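Local coordinates for protein TRAP dicarboxylate transporter-DctP subunit (Rhodobacter sphaeroides, PDB 4PE3) that probably captures a small organic acid in the periplasm and hands it to a TRAP-type membrane transporter, at residues Pro44-Gln49 with Ile66-Val71; Pro104-Ile109 with Glu137-Tyr142; Lys170-Arg175 with Val208-Asp213; Pro230-Pro235 with Ile295-Trp300. All coordinates share one frame; numbering follows the deposited sequence. Where two conformers were deposited one is given.

Four contacts sample how a two-lobed solute-binding protein divides its work between side chains and backbone. Interactions 1 and 2 are buried and rest on apolar packing around one phenylalanine each: interaction 1 lays a helix against an edge strand of the five-stranded sheet, and interaction 2 sets two helices together. Interaction 3 is largely buried but is held by backbone pairing within the four-stranded sheet, and ends at a zinc. Interaction 4, only partly buried, pairs two irregular loops through backbone bonds and carries another zinc, bound by an exposed aspartate and waters. Interactions 3 and 4 are neighbours, their centres about 15 Å apart, whereas those of interactions 1 and 3 are about 34 Å apart.

Interaction 1. Residues Pro44-Gln49 with Ile66-Val71; sequences PNFELQ and IELMPV
Phe-46 and Leu-68 carry this contact, and they do so through the purely apolar packing that commonly seats a helix on a sheet. The principal interaction is a CH-pi contact. CD2 of Leu-68 sits over one face of the Phe-46 ring, 4.0 Å from the centroid and displaced toward the rim, while CG of the same leucine lies 3.7 Å from CE1 of Phe-46. The two side chains reach it from opposite directions, each extended from its own backbone: Phe-46 has CG opposite the backbone N (chi1 -176°), which carries the ring off the helix and down to the strand.

Van der Waals packing completes the apolar set. The far end of the ring runs up to the point where the strand gives way to loop, CE1 of Phe-46 standing 3.6 Å from CA of Pro-70 and its CZ 4.0 Å from CG of that proline. The backbone C of Met-69, a selenomethionine, meets the edge of the ring. One turn along the helix, CB of Gln-49 touches the same methyl of Leu-68, CD2, at 3.8 Å.

The polar interactions here belong to the surroundings. Gln-49 is buried, and its OE1 is hydrogen-bonded to Ser-37 rather than to anything on 66-71.

Helix 44-59 is the connection of the beta-alpha-beta unit whose strands are 32-37 and 65-69; the helix and strand segments run antiparallel at 174°, their axes 9.7 Å apart. Strand 65-69 is outermost in its sheet and pairs with 32-37, while helix 257-291 packs against Leu-48 and Gln-49.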
loop_
_atom_site.group_PDB
_atom_site.type_symbol
_atom_site.label_atom_id
_atom_site.label_comp_id
_atom_site.label_asym_id
_atom_site.label_seq_id
_atom_site.Cartn_x
_atom_site.Cartn_y
_atom_site.Cartn_z
ATOM N N PRO A 44 -8.036 6.179 11.463
ATOM C CA PRO A 44 -7.540 7.460 10.969
ATOM C C PRO A 44 -7.591 7.554 9.440
ATOM O O PRO A 44 -7.700 8.650 8.869
ATOM C CB PRO A 44 -6.102 7.521 11.502
ATOM C CG PRO A 44 -5.751 6.098 11.796
ATOM C CD PRO A 44 -7.024 5.435 12.220
ATOM N N ASN A 45 -7.509 6.414 8.762
ATOM C CA ASN A 45 -7.577 6.422 7.317
ATOM C C ASN A 45 -9.022 6.609 6.856
ATOM O O ASN A 45 -9.267 7.291 5.873
ATOM C CB ASN A 45 -6.922 5.159 6.758
ATOM C CG ASN A 45 -5.414 5.174 6.951
ATOM O OD1 ASN A 45 -4.759 6.168 6.648
ATOM N ND2 ASN A 45 -4.882 4.103 7.498
ATOM N N PHE A 46 -9.978 6.022 7.566
ATOM C CA PHE A 46 -11.374 6.325 7.308
ATOM C C PHE A 46 -11.608 7.823 7.400
ATOM O O PHE A 46 -12.238 8.440 6.546
ATOM C CB PHE A 46 -12.298 5.611 8.292
ATOM C CG PHE A 46 -13.738 5.845 7.986
ATOM C CD1 PHE A 46 -14.380 5.103 6.993
ATOM C CD2 PHE A 46 -14.459 6.821 8.658
ATOM C CE1 PHE A 46 -15.703 5.331 6.684
ATOM C CE2 PHE A 46 -15.784 7.056 8.362
ATOM C CZ PHE A 46 -16.410 6.301 7.364
ATOM N N GLU A 47 -11.125 8.435 8.477
ATOM C CA GLU A 47 -11.294 9.883 8.615
ATOM C C GLU A 47 -10.687 10.697 7.472
ATOM O O GLU A 47 -11.280 11.674 6.999
ATOM C CB GLU A 47 -10.737 10.353 9.958
ATOM C CG GLU A 47 -11.614 9.967 11.122
ATOM C CD GLU A 47 -12.967 10.607 10.991
ATOM O OE1 GLU A 47 -13.038 11.841 10.798
ATOM O OE2 GLU A 47 -13.942 9.876 11.024
ATOM N N LEU A 48 -9.517 10.278 7.016
ATOM C CA LEU A 48 -8.873 10.946 5.891
ATOM C C LEU A 48 -9.692 10.788 4.613
ATOM O O LEU A 48 -9.679 11.675 3.744
ATOM C CB LEU A 48 -7.435 10.435 5.697
ATOM C CG LEU A 48 -6.393 10.999 6.683
ATOM C CD1 LEU A 48 -5.109 10.141 6.750
ATOM C CD2 LEU A 48 -6.050 12.412 6.323
ATOM N N GLN A 49 -10.402 9.675 4.501
ATOM C CA GLN A 49 -11.225 9.439 3.316
ATOM C C GLN A 49 -12.383 10.429 3.203
ATOM O O GLN A 49 -12.915 10.634 2.107
ATOM C CB GLN A 49 -11.710 7.989 3.298
ATOM C CG GLN A 49 -10.591 7.020 3.015
ATOM C CD GLN A 49 -10.913 5.605 3.385
ATOM O OE1 GLN A 49 -12.061 5.263 3.635
ATOM N NE2 GLN A 49 -9.898 4.765 3.449
ATOM N N ILE A 66 -20.761 12.290 -2.284
ATOM C CA ILE A 66 -20.282 10.960 -1.967
ATOM C C ILE A 66 -20.696 10.671 -0.539
ATOM O O ILE A 66 -20.416 11.464 0.362
ATOM C CB ILE A 66 -18.739 10.883 -2.007
ATOM C CG1 ILE A 66 -18.193 11.262 -3.388
ATOM C CG2 ILE A 66 -18.237 9.495 -1.597
ATOM C CD1 ILE A 66 -18.645 10.356 -4.512
ATOM N N GLU A 67 -21.365 9.547 -0.339
ATOM C CA GLU A 67 -21.658 9.062 0.998
ATOM C C GLU A 67 -20.652 7.977 1.359
ATOM O O GLU A 67 -20.665 6.900 0.769
ATOM C CB GLU A 67 -23.070 8.504 1.039
ATOM C CG GLU A 67 -23.503 8.106 2.407
ATOM C CD GLU A 67 -24.993 8.193 2.569
ATOM O OE1 GLU A 67 -25.418 8.564 3.676
ATOM O OE2 GLU A 67 -25.734 7.903 1.599
ATOM N N LEU A 68 -19.786 8.255 2.336
ATOM C CA LEU A 68 -18.738 7.335 2.735
ATOM C C LEU A 68 -19.209 6.418 3.874
ATOM O O LEU A 68 -19.589 6.901 4.935
ATOM C CB LEU A 68 -17.509 8.138 3.182
ATOM C CG LEU A 68 -16.293 7.354 3.673
ATOM C CD1 LEU A 68 -15.625 6.633 2.517
ATOM C CD2 LEU A 68 -15.321 8.299 4.420
HETATM N N MSE A 69 -19.152 5.112 3.671
HETATM C CA MSE A 69 -19.684 4.155 4.630
HETATM C C MSE A 69 -18.573 3.240 5.134
HETATM O O MSE A 69 -17.787 2.732 4.354
HETATM C CB MSE A 69 -20.781 3.333 3.958
HETATM C CG MSE A 69 -21.944 4.178 3.441
HETATM SE SE MSE A 69 -23.187 3.186 2.308
HETATM C CE MSE A 69 -21.918 2.414 1.051
ATOM N N PRO A 70 -18.506 3.009 6.447
ATOM C CA PRO A 70 -17.438 2.139 6.959
ATOM C C PRO A 70 -17.529 0.713 6.421
ATOM O O PRO A 70 -18.572 0.271 5.920
ATOM C CB PRO A 70 -17.658 2.138 8.473
ATOM C CG PRO A 70 -18.610 3.217 8.749
ATOM C CD PRO A 70 -19.358 3.552 7.511
ATOM N N VAL A 71 -16.417 -0.003 6.501
ATOM C CA VAL A 71 -16.345 -1.382 6.039
ATOM C C VAL A 71 -17.483 -2.216 6.611
ATOM O O VAL A 71 -17.811 -2.117 7.790
ATOM C CB VAL A 71 -14.977 -1.991 6.406
ATOM C CG1 VAL A 71 -14.807 -2.039 7.910
ATOM C CG2 VAL A 71 -14.812 -3.368 5.740
#

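Interaction 2. Residues Pro104-Ile109 with Glu137-Tyr142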
loop_
_atom_site.group_PDB
_atom_site.type_symbol
_atom_site.label_atom_id
_atom_site.label_comp_id
_atom_site.label_asym_id
_atom_site.label_seq_id
_atom_site.Cartn_x
_atom_site.Cartn_y
_atom_site.Cartn_z
ATOM N N PRO A 104 -3.941 -13.602 -9.411
ATOM C CA PRO A 104 -2.751 -13.209 -8.636
ATOM C C PRO A 104 -2.220 -11.817 -8.992
ATOM O O PRO A 104 -1.463 -11.226 -8.218
ATOM C CB PRO A 104 -1.708 -14.277 -8.974
ATOM C CG PRO A 104 -2.406 -15.321 -9.807
ATOM C CD PRO A 104 -3.730 -14.792 -10.252
ATOM N N ALA A 105 -2.590 -11.292 -10.153
ATOM C CA ALA A 105 -2.192 -9.940 -10.529
ATOM C C ALA A 105 -2.618 -8.917 -9.486
ATOM O O ALA A 105 -1.954 -7.903 -9.287
ATOM C CB ALA A 105 -2.785 -9.568 -11.880
ATOM N N PHE A 106 -3.764 -9.155 -8.852
ATOM C CA PHE A 106 -4.267 -8.219 -7.860
ATOM C C PHE A 106 -3.302 -8.105 -6.689
ATOM O O PHE A 106 -3.044 -6.999 -6.208
ATOM C CB PHE A 106 -5.671 -8.627 -7.379
ATOM C CG PHE A 106 -6.781 -8.307 -8.358
ATOM C CD1 PHE A 106 -7.215 -7.002 -8.530
ATOM C CD2 PHE A 106 -7.380 -9.309 -9.110
ATOM C CE1 PHE A 106 -8.228 -6.700 -9.427
ATOM C CE2 PHE A 106 -8.392 -9.015 -10.000
ATOM C CZ PHE A 106 -8.821 -7.704 -10.143
ATOM N N GLY A 107 -2.791 -9.242 -6.228
ATOM C CA GLY A 107 -1.855 -9.256 -5.109
ATOM C C GLY A 107 -0.558 -8.563 -5.474
ATOM O O GLY A 107 0.024 -7.797 -4.685
ATOM N N LEU A 108 -0.085 -8.846 -6.685
ATOM C CA LEU A 108 1.186 -8.298 -7.125
ATOM C C LEU A 108 1.146 -6.776 -7.320
ATOM O O LEU A 108 2.016 -6.051 -6.834
ATOM C CB LEU A 108 1.686 -9.002 -8.397
ATOM C CG LEU A 108 3.016 -8.476 -8.922
ATOM C CD1 LEU A 108 4.139 -8.726 -7.916
ATOM C CD2 LEU A 108 3.363 -9.095 -10.278
ATOM N N ILE A 109 0.128 -6.266 -8.005
ATOM C CA ILE A 109 0.051 -4.826 -8.199
ATOM C C ILE A 109 -0.253 -4.097 -6.872
ATOM O O ILE A 109 0.176 -2.961 -6.667
ATOM C CB ILE A 109 -1.008 -4.429 -9.262
ATOM C CG1 ILE A 109 -0.725 -3.019 -9.748
ATOM C CG2 ILE A 109 -2.461 -4.580 -8.726
ATOM C CD1 ILE A 109 -1.587 -2.614 -10.939
ATOM N N GLU A 137 -7.731 -2.478 -16.694
ATOM C CA GLU A 137 -7.779 -3.764 -17.365
ATOM C C GLU A 137 -8.206 -4.840 -16.387
ATOM O O GLU A 137 -8.883 -5.796 -16.764
ATOM C CB GLU A 137 -6.415 -4.138 -17.969
ATOM C CG GLU A 137 -6.518 -5.384 -18.858
ATOM C CD GLU A 137 -5.231 -5.747 -19.582
ATOM O OE1 GLU A 137 -4.248 -4.993 -19.468
ATOM O OE2 GLU A 137 -5.222 -6.798 -20.269
ATOM N N LEU A 138 -7.819 -4.679 -15.117
ATOM C CA LEU A 138 -8.177 -5.651 -14.107
ATOM C C LEU A 138 -9.620 -5.527 -13.658
ATOM O O LEU A 138 -10.267 -6.534 -13.410
ATOM C CB LEU A 138 -7.260 -5.515 -12.883
ATOM C CG LEU A 138 -5.866 -6.105 -13.068
ATOM C CD1 LEU A 138 -4.965 -5.728 -11.908
ATOM C CD2 LEU A 138 -5.953 -7.610 -13.190
ATOM N N ILE A 139 -10.119 -4.304 -13.539
ATOM C CA ILE A 139 -11.420 -4.135 -12.904
ATOM C C ILE A 139 -12.578 -3.724 -13.805
ATOM O O ILE A 139 -13.728 -3.909 -13.416
ATOM C CB ILE A 139 -11.365 -3.247 -11.622
ATOM C CG1 ILE A 139 -11.217 -1.755 -11.928
ATOM C CG2 ILE A 139 -10.215 -3.708 -10.734
ATOM C CD1 ILE A 139 -11.257 -0.856 -10.699
ATOM N N ASN A 140 -12.310 -3.255 -15.024
ATOM C CA ASN A 140 -13.392 -3.059 -15.999
ATOM C C ASN A 140 -14.154 -4.365 -16.224
ATOM O O ASN A 140 -15.376 -4.348 -16.362
ATOM C CB ASN A 140 -12.885 -2.524 -17.335
ATOM C CG ASN A 140 -12.383 -1.086 -17.291
ATOM O OD1 ASN A 140 -11.774 -0.629 -18.263
ATOM N ND2 ASN A 140 -12.603 -0.374 -16.185
ATOM N N PRO A 141 -13.464 -5.510 -16.259
ATOM C CA PRO A 141 -14.206 -6.767 -16.435
ATOM C C PRO A 141 -15.173 -7.101 -15.297
ATOM O O PRO A 141 -16.024 -7.990 -15.454
ATOM C CB PRO A 141 -13.089 -7.816 -16.527
ATOM C CG PRO A 141 -11.932 -7.071 -17.097
ATOM C CD PRO A 141 -12.008 -5.720 -16.423
ATOM N N TYR A 142 -15.063 -6.374 -14.190
ATOM C CA TYR A 142 -15.980 -6.503 -13.063
ATOM C C TYR A 142 -16.984 -5.370 -13.003
ATOM O O TYR A 142 -17.767 -5.299 -12.056
ATOM C CB TYR A 142 -15.176 -6.586 -11.768
ATOM C CG TYR A 142 -14.392 -7.857 -11.726
ATOM C CD1 TYR A 142 -15.038 -9.079 -11.725
ATOM C CD2 TYR A 142 -13.021 -7.844 -11.745
ATOM C CE1 TYR A 142 -14.332 -10.253 -11.703
ATOM C CE2 TYR A 142 -12.302 -9.005 -11.724
ATOM C CZ TYR A 142 -12.957 -10.210 -11.704
ATOM O OH TYR A 142 -12.228 -11.371 -11.690
#
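The backbone N of Tyr-142 donates to the carbonyl O of Ile-139 over 2.9 Å, a 3-10 turn that brings both residues round to the edge of the Phe-106 ring. This is helix-to-helix packing within an alpha/beta solute-binding fold: one aromatic side chain of helix 104-110 is inserted against Leu-138 and Ile-139 of helix 131-139 and the 3-10 segment 140-142. Leu-138 lies over one face of the Phe-106 ring, with CD2 displaced toward the rim and CB 3.8 Å from CE1 of the phenylalanine. CG2 of Ile-139 lies in the plane of the ring, 3.8 Å from Phe-106 CE1; Tyr-142 also meets the rim, its CE2 4.0 Å from Phe-106 CZ. With CG turned away from its carbonyl carbon (chi1 -77°), Phe-106 slides past Leu-138 in the opposite direction, its ring reaching across the interface. Were Phe-106 an alanine, Leu-138, Ile-139 and Tyr-142 would probably lose the surface they share, and a gap would be likely to open between the helices. Met-325 of helix 324-339 packs on both Ala-105 and Leu-138. On the Phe-106 side of the contact, Leu-138 divides its branches, CD2 meeting CB of Ala-105 at 3.9 Å and CD1 meeting CG2 of Ile-109 at 4.2 Å.

Interaction 3. Residues Lys170-Arg175 with Val208-Asp213. With ZN (zinc ion), chain F.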
loop_
_atom_site.group_PDB
_atom_site.type_symbol
_atom_site.label_atom_id
_atom_site.label_comp_id
_atom_site.label_asym_id
_atom_site.label_seq_id
_atom_site.Cartn_x
_atom_site.Cartn_y
_atom_site.Cartn_z
ATOM N N LYS A 170 20.733 -11.663 6.008
ATOM C CA LYS A 170 20.994 -13.090 5.979
ATOM C C LYS A 170 20.925 -13.633 7.392
ATOM O O LYS A 170 21.576 -13.107 8.310
ATOM C CB LYS A 170 22.353 -13.393 5.335
ATOM C CG LYS A 170 22.362 -13.156 3.839
ATOM C CD LYS A 170 23.731 -13.432 3.224
ATOM C CE LYS A 170 23.707 -13.341 1.710
ATOM N NZ LYS A 170 23.231 -12.016 1.218
ATOM N N GLY A 171 20.098 -14.656 7.575
ATOM C CA GLY A 171 19.982 -15.331 8.858
ATOM C C GLY A 171 19.040 -14.681 9.865
ATOM O O GLY A 171 18.763 -15.256 10.923
ATOM N N VAL A 172 18.547 -13.481 9.576
ATOM C CA VAL A 172 17.722 -12.742 10.538
ATOM C C VAL A 172 16.338 -13.350 10.580
ATOM O O VAL A 172 15.741 -13.629 9.537
ATOM C CB VAL A 172 17.641 -11.260 10.125
ATOM C CG1 VAL A 172 16.764 -10.467 11.064
ATOM C CG2 VAL A 172 19.078 -10.673 10.073
ATOM N N LYS A 173 15.837 -13.573 11.794
ATOM C CA LYS A 173 14.481 -14.043 11.998
ATOM C C LYS A 173 13.552 -12.851 11.890
ATOM O O LYS A 173 13.581 -11.978 12.743
ATOM C CB LYS A 173 14.336 -14.725 13.359
ATOM C CG LYS A 173 15.079 -16.049 13.413
ATOM C CD LYS A 173 15.315 -16.566 14.831
ATOM C CE LYS A 173 16.508 -15.847 15.520
ATOM N NZ LYS A 173 17.013 -16.487 16.795
ATOM N N VAL A 174 12.769 -12.805 10.809
ATOM C CA VAL A 174 11.912 -11.656 10.502
ATOM C C VAL A 174 10.445 -12.047 10.510
ATOM O O VAL A 174 10.018 -12.869 9.705
ATOM C CB VAL A 174 12.230 -11.109 9.077
ATOM C CG1 VAL A 174 11.341 -9.925 8.741
ATOM C CG2 VAL A 174 13.700 -10.750 8.922
ATOM N N ARG A 175 9.662 -11.494 11.432
ATOM C CA ARG A 175 8.221 -11.681 11.356
ATOM C C ARG A 175 7.699 -11.165 10.010
ATOM O O ARG A 175 7.869 -9.993 9.679
ATOM C CB ARG A 175 7.512 -10.980 12.513
ATOM C CG ARG A 175 6.005 -11.217 12.516
ATOM C CD ARG A 175 5.239 -10.118 11.836
ATOM N NE ARG A 175 3.797 -10.362 11.958
ATOM C CZ ARG A 175 2.856 -9.452 11.748
ATOM N NH1 ARG A 175 3.181 -8.223 11.372
ATOM N NH2 ARG A 175 1.577 -9.786 11.916
ATOM N N VAL A 208 12.480 -14.655 19.875
ATOM C CA VAL A 208 11.873 -15.535 18.873
ATOM C C VAL A 208 12.031 -14.942 17.477
ATOM O O VAL A 208 12.189 -15.661 16.480
ATOM C CB VAL A 208 10.382 -15.734 19.161
ATOM C CG1 VAL A 208 9.702 -16.451 18.006
ATOM C CG2 VAL A 208 10.207 -16.494 20.469
ATOM N N ILE A 209 11.971 -13.620 17.399
ATOM C CA ILE A 209 12.316 -12.880 16.194
ATOM C C ILE A 209 13.321 -11.773 16.526
ATOM O O ILE A 209 13.410 -11.300 17.662
ATOM C CB ILE A 209 11.070 -12.247 15.518
ATOM C CG1 ILE A 209 10.279 -11.421 16.539
ATOM C CG2 ILE A 209 10.190 -13.331 14.911
ATOM C CD1 ILE A 209 9.109 -10.648 15.948
ATOM N N ASP A 210 14.067 -11.365 15.510
ATOM C CA ASP A 210 15.062 -10.313 15.579
ATOM C C ASP A 210 14.593 -9.027 14.901
ATOM O O ASP A 210 15.155 -7.950 15.089
ATOM C CB ASP A 210 16.332 -10.723 14.783
ATOM C CG ASP A 210 16.908 -12.090 15.163
ATOM O OD1 ASP A 210 17.215 -12.320 16.355
ATOM O OD2 ASP A 210 17.145 -12.922 14.247
ATOM N N ALA A 211 13.560 -9.151 14.079
ATOM C CA ALA A 211 13.091 -8.062 13.222
ATOM C C ALA A 211 11.648 -8.355 12.804
ATOM O O ALA A 211 11.173 -9.480 12.940
ATOM C CB ALA A 211 13.978 -7.943 11.988
ATOM N N ALA A 212 10.963 -7.363 12.263
ATOM C CA ALA A 212 9.577 -7.559 11.892
ATOM C C ALA A 212 9.066 -6.581 10.883
ATOM O O ALA A 212 9.371 -5.397 10.928
ATOM C CB ALA A 212 8.684 -7.473 13.139
ATOM N N ASP A 213 8.237 -7.113 9.986
ATOM C CA ASP A 213 7.178 -6.340 9.369
ATOM C C ASP A 213 6.162 -6.001 10.442
ATOM O O ASP A 213 5.694 -6.895 11.129
ATOM C CB ASP A 213 6.534 -7.206 8.268
ATOM C CG ASP A 213 5.356 -6.540 7.599
ATOM O OD1 ASP A 213 4.468 -6.023 8.309
ATOM O OD2 ASP A 213 5.294 -6.563 6.348
HETATM ZN ZN ZN F . 3.141 -4.750 7.566
HETATM O O HOH W 1 3.103 -5.325 5.548
HETATM O O HOH W 2 1.384 -5.410 8.248
#
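Asp-213 joins the metal to the neighbouring strand: its OD1 binds a zinc ion at 2.0 Å, and its backbone O takes a hydrogen bond from NH1 of Arg-175 at 2.9 Å. That NH1 approaches from above the carbonyl plane, 41° out of it, while the oxygen lies in the plane of the guanidinium. A bend at chi2 (-95°) folds the arginine back to this position. Two waters also bind the metal, one of them donating to OD2 of Asp-213, which is hydrogen-bonded to His-238 as well; Glu-155 and Tyr-214 supply further ligands.

Behind this shell lies parallel strand pairing in the four-stranded sheet. Arg-175 N donates to Ala-211 O and Asp-213 N to Arg-175 O, each at 2.9 Å, with strand 173-175 flanked by 191-193 and strand 211-213 by 157-159. NE and NH2 of Arg-175 are held by Leu-195 and Ser-197, which fixes the guanidinium.

Before strand 211-213 begins, Asp-210 adds a side-chain bond. OD2 receives Lys-173 N at 2.9 Å on its anti side, and Asp-210 N returns a bond to Lys-173 O, also 2.9 Å; Ala-211 N adds a weak one to that oxygen. NZ of Lys-173 stands 4.2 Å from OD1 of Asp-210, beyond a salt bridge. Without the carboxylate, as with an alanine here, the backbone N of Lys-173 would probably lose its acceptor and the lysine a nearby opposite charge. CG1 of Val-172 packs 3.8 Å from CB of Asp-210.

Interaction 4. Residues Pro230-Pro235 with Ile295-Trp300; sequences PHPVYP and ITVHDW. With ZN (zinc ion), chain O; EDO (1,2-ethanediol), chain D.
The rings of His-231 and His-298 meet rim to rim, their planes at 56°, joined by a 2.9 Å hydrogen bond between ND1 of His-231 and NE2 of His-298. A water lies over one face of the His-231 ring. At the edge of His-298, in its plane, sit that ND1 and the carbonyl O of Pro-232; ND1 of His-298 is bonded to Asp-164, so both ring nitrogens are engaged. The indole of Trp-300 takes CG1 of Val-233 over one face, 3.9 Å from the centroid of its five-membered ring, and stacks with Phe-237, while NE1 is bonded to Leu-163. CD of Pro-235 lies over a face of Tyr-234, and a bound 1,2-ethanediol stands at the edge of that ring.

Two irregular loops of this TRAP-type solute-binding fold, one before strand 243-248 and the other before helix 302-320, here pair like strands without being a regular sheet. Thr-296 N donates to Pro-230 O, His-298 N to Pro-232 O and Tyr-234 N to His-298 O, each at 2.9 Å; the last two flank Val-233 and make its single bridge with His-298.

Apolar side chains pack alongside these bonds: CG2 of Ile-295 meets CD of Pro-232 at 3.6 Å, and CG1 of Val-297 meets CB of Tyr-234 at 3.7 Å. Asp-299 grips a zinc ion with both oxygens, OD2 at 2.0 Å and OD1 at 2.4 Å, three waters completing the observed ligands; its OD1 also accepts from Arg-305.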
loop_
_atom_site.group_PDB
_atom_site.type_symbol
_atom_site.label_atom_id
_atom_site.label_comp_id
_atom_site.label_asym_id
_atom_site.label_seq_id
_atom_site.Cartn_x
_atom_site.Cartn_y
_atom_site.Cartn_z
ATOM N N PRO A 230 16.217 -1.383 18.529
ATOM C CA PRO A 230 16.622 0.011 18.323
ATOM C C PRO A 230 17.355 0.300 17.000
ATOM O O PRO A 230 18.061 1.290 16.926
ATOM C CB PRO A 230 17.511 0.289 19.548
ATOM C CG PRO A 230 18.102 -1.037 19.868
ATOM C CD PRO A 230 17.079 -2.072 19.522
ATOM N N HIS A 231 17.084 -0.488 15.969
ATOM C CA HIS A 231 17.644 -0.264 14.642
ATOM C C HIS A 231 16.585 -0.306 13.549
ATOM O O HIS A 231 16.683 -1.074 12.588
ATOM C CB HIS A 231 18.720 -1.316 14.344
ATOM C CG HIS A 231 19.974 -1.123 15.123
ATOM N ND1 HIS A 231 20.806 -0.046 14.926
ATOM C CD2 HIS A 231 20.527 -1.856 16.116
ATOM C CE1 HIS A 231 21.829 -0.127 15.757
ATOM N NE2 HIS A 231 21.675 -1.206 16.497
ATOM N N PRO A 232 15.560 0.546 13.651
ATOM C CA PRO A 232 14.572 0.588 12.566
ATOM C C PRO A 232 15.156 1.033 11.231
ATOM O O PRO A 232 16.164 1.748 11.205
ATOM C CB PRO A 232 13.561 1.624 13.073
ATOM C CG PRO A 232 14.345 2.506 13.987
ATOM C CD PRO A 232 15.296 1.554 14.682
ATOM N N VAL A 233 14.505 0.624 10.139
ATOM C CA VAL A 233 14.824 1.145 8.826
ATOM C C VAL A 233 13.664 2.020 8.393
ATOM O O VAL A 233 12.511 1.568 8.288
ATOM C CB VAL A 233 15.110 0.035 7.799
ATOM C CG1 VAL A 233 15.566 0.635 6.471
ATOM C CG2 VAL A 233 16.187 -0.908 8.297
ATOM N N TYR A 234 13.976 3.287 8.131
ATOM C CA TYR A 234 13.005 4.284 7.736
ATOM C C TYR A 234 13.667 5.269 6.778
ATOM O O TYR A 234 14.746 5.797 7.098
ATOM C CB TYR A 234 12.492 5.056 8.975
ATOM C CG TYR A 234 11.635 6.208 8.539
ATOM C CD1 TYR A 234 10.303 6.003 8.199
ATOM C CD2 TYR A 234 12.161 7.479 8.391
ATOM C CE1 TYR A 234 9.504 7.043 7.725
ATOM C CE2 TYR A 234 11.376 8.541 7.917
ATOM C CZ TYR A 234 10.045 8.317 7.597
ATOM O OH TYR A 234 9.303 9.381 7.117
ATOM N N PRO A 235 13.054 5.529 5.605
ATOM C CA PRO A 235 11.847 4.887 5.103
ATOM C C PRO A 235 12.026 3.399 4.938
ATOM O O PRO A 235 13.147 2.919 4.744
ATOM C CB PRO A 235 11.636 5.577 3.744
ATOM C CG PRO A 235 12.240 6.902 3.925
ATOM C CD PRO A 235 13.496 6.605 4.712
ATOM N N ILE A 295 18.040 5.034 19.798
ATOM C CA ILE A 295 17.535 4.429 18.584
ATOM C C ILE A 295 18.306 4.976 17.374
ATOM O O ILE A 295 18.500 6.183 17.258
ATOM C CB ILE A 295 16.036 4.694 18.438
ATOM C CG1 ILE A 295 15.272 4.023 19.602
ATOM C CG2 ILE A 295 15.527 4.190 17.083
ATOM C CD1 ILE A 295 13.827 4.497 19.751
ATOM N N THR A 296 18.770 4.071 16.519
ATOM C CA THR A 296 19.468 4.431 15.277
ATOM C C THR A 296 18.516 4.212 14.121
ATOM O O THR A 296 18.050 3.099 13.878
ATOM C CB THR A 296 20.706 3.564 15.067
ATOM O OG1 THR A 296 21.579 3.719 16.186
ATOM C CG2 THR A 296 21.449 3.980 13.802
ATOM N N VAL A 297 18.175 5.281 13.415
ATOM C CA VAL A 297 17.233 5.169 12.311
ATOM C C VAL A 297 18.030 5.037 11.017
ATOM O O VAL A 297 18.738 5.961 10.633
ATOM C CB VAL A 297 16.311 6.376 12.256
ATOM C CG1 VAL A 297 15.303 6.257 11.092
ATOM C CG2 VAL A 297 15.587 6.527 13.609
ATOM N N HIS A 298 17.939 3.878 10.378
ATOM C CA HIS A 298 18.740 3.605 9.177
ATOM C C HIS A 298 17.939 3.919 7.933
ATOM O O HIS A 298 16.823 3.435 7.772
ATOM C CB HIS A 298 19.116 2.140 9.131
ATOM C CG HIS A 298 19.918 1.683 10.297
ATOM N ND1 HIS A 298 21.264 1.421 10.189
ATOM C CD2 HIS A 298 19.587 1.423 11.584
ATOM C CE1 HIS A 298 21.733 1.019 11.349
ATOM N NE2 HIS A 298 20.737 1.015 12.211
ATOM N N ASP A 299 18.503 4.736 7.049
ATOM C CA ASP A 299 17.906 5.034 5.740
ATOM C C ASP A 299 18.756 4.346 4.668
ATOM O O ASP A 299 19.855 4.816 4.340
ATOM C CB ASP A 299 17.878 6.551 5.530
ATOM C CG ASP A 299 17.281 6.986 4.180
ATOM O OD1 ASP A 299 16.684 6.209 3.430
ATOM O OD2 ASP A 299 17.429 8.174 3.849
ATOM N N TRP A 300 18.295 3.208 4.161
ATOM C CA TRP A 300 19.099 2.441 3.210
ATOM C C TRP A 300 19.440 3.302 2.001
ATOM O O TRP A 300 18.621 4.089 1.538
ATOM C CB TRP A 300 18.358 1.183 2.766
ATOM C CG TRP A 300 18.421 0.031 3.694
ATOM C CD1 TRP A 300 18.918 0.020 4.974
ATOM C CD2 TRP A 300 17.983 -1.306 3.427
ATOM N NE1 TRP A 300 18.817 -1.243 5.501
ATOM C CE2 TRP A 300 18.240 -2.070 4.576
ATOM C CE3 TRP A 300 17.398 -1.930 2.323
ATOM C CZ2 TRP A 300 17.962 -3.423 4.645
ATOM C CZ3 TRP A 300 17.094 -3.260 2.409
ATOM C CH2 TRP A 300 17.386 -4.001 3.560
HETATM ZN ZN ZN O . 16.638 8.212 2.032
HETATM C C1 EDO D . 6.684 8.579 4.796
HETATM O O1 EDO D . 6.906 8.740 6.204
HETATM C C2 EDO D . 7.013 7.156 4.347
HETATM O O2 EDO D . 8.412 6.923 4.438
HETATM O O HOH W 3 20.653 1.892 18.111
HETATM O O HOH W 4 15.513 6.708 1.184
HETATM O O HOH W 5 14.968 9.205 2.921
HETATM O O HOH W 6 18.482 8.176 1.140
#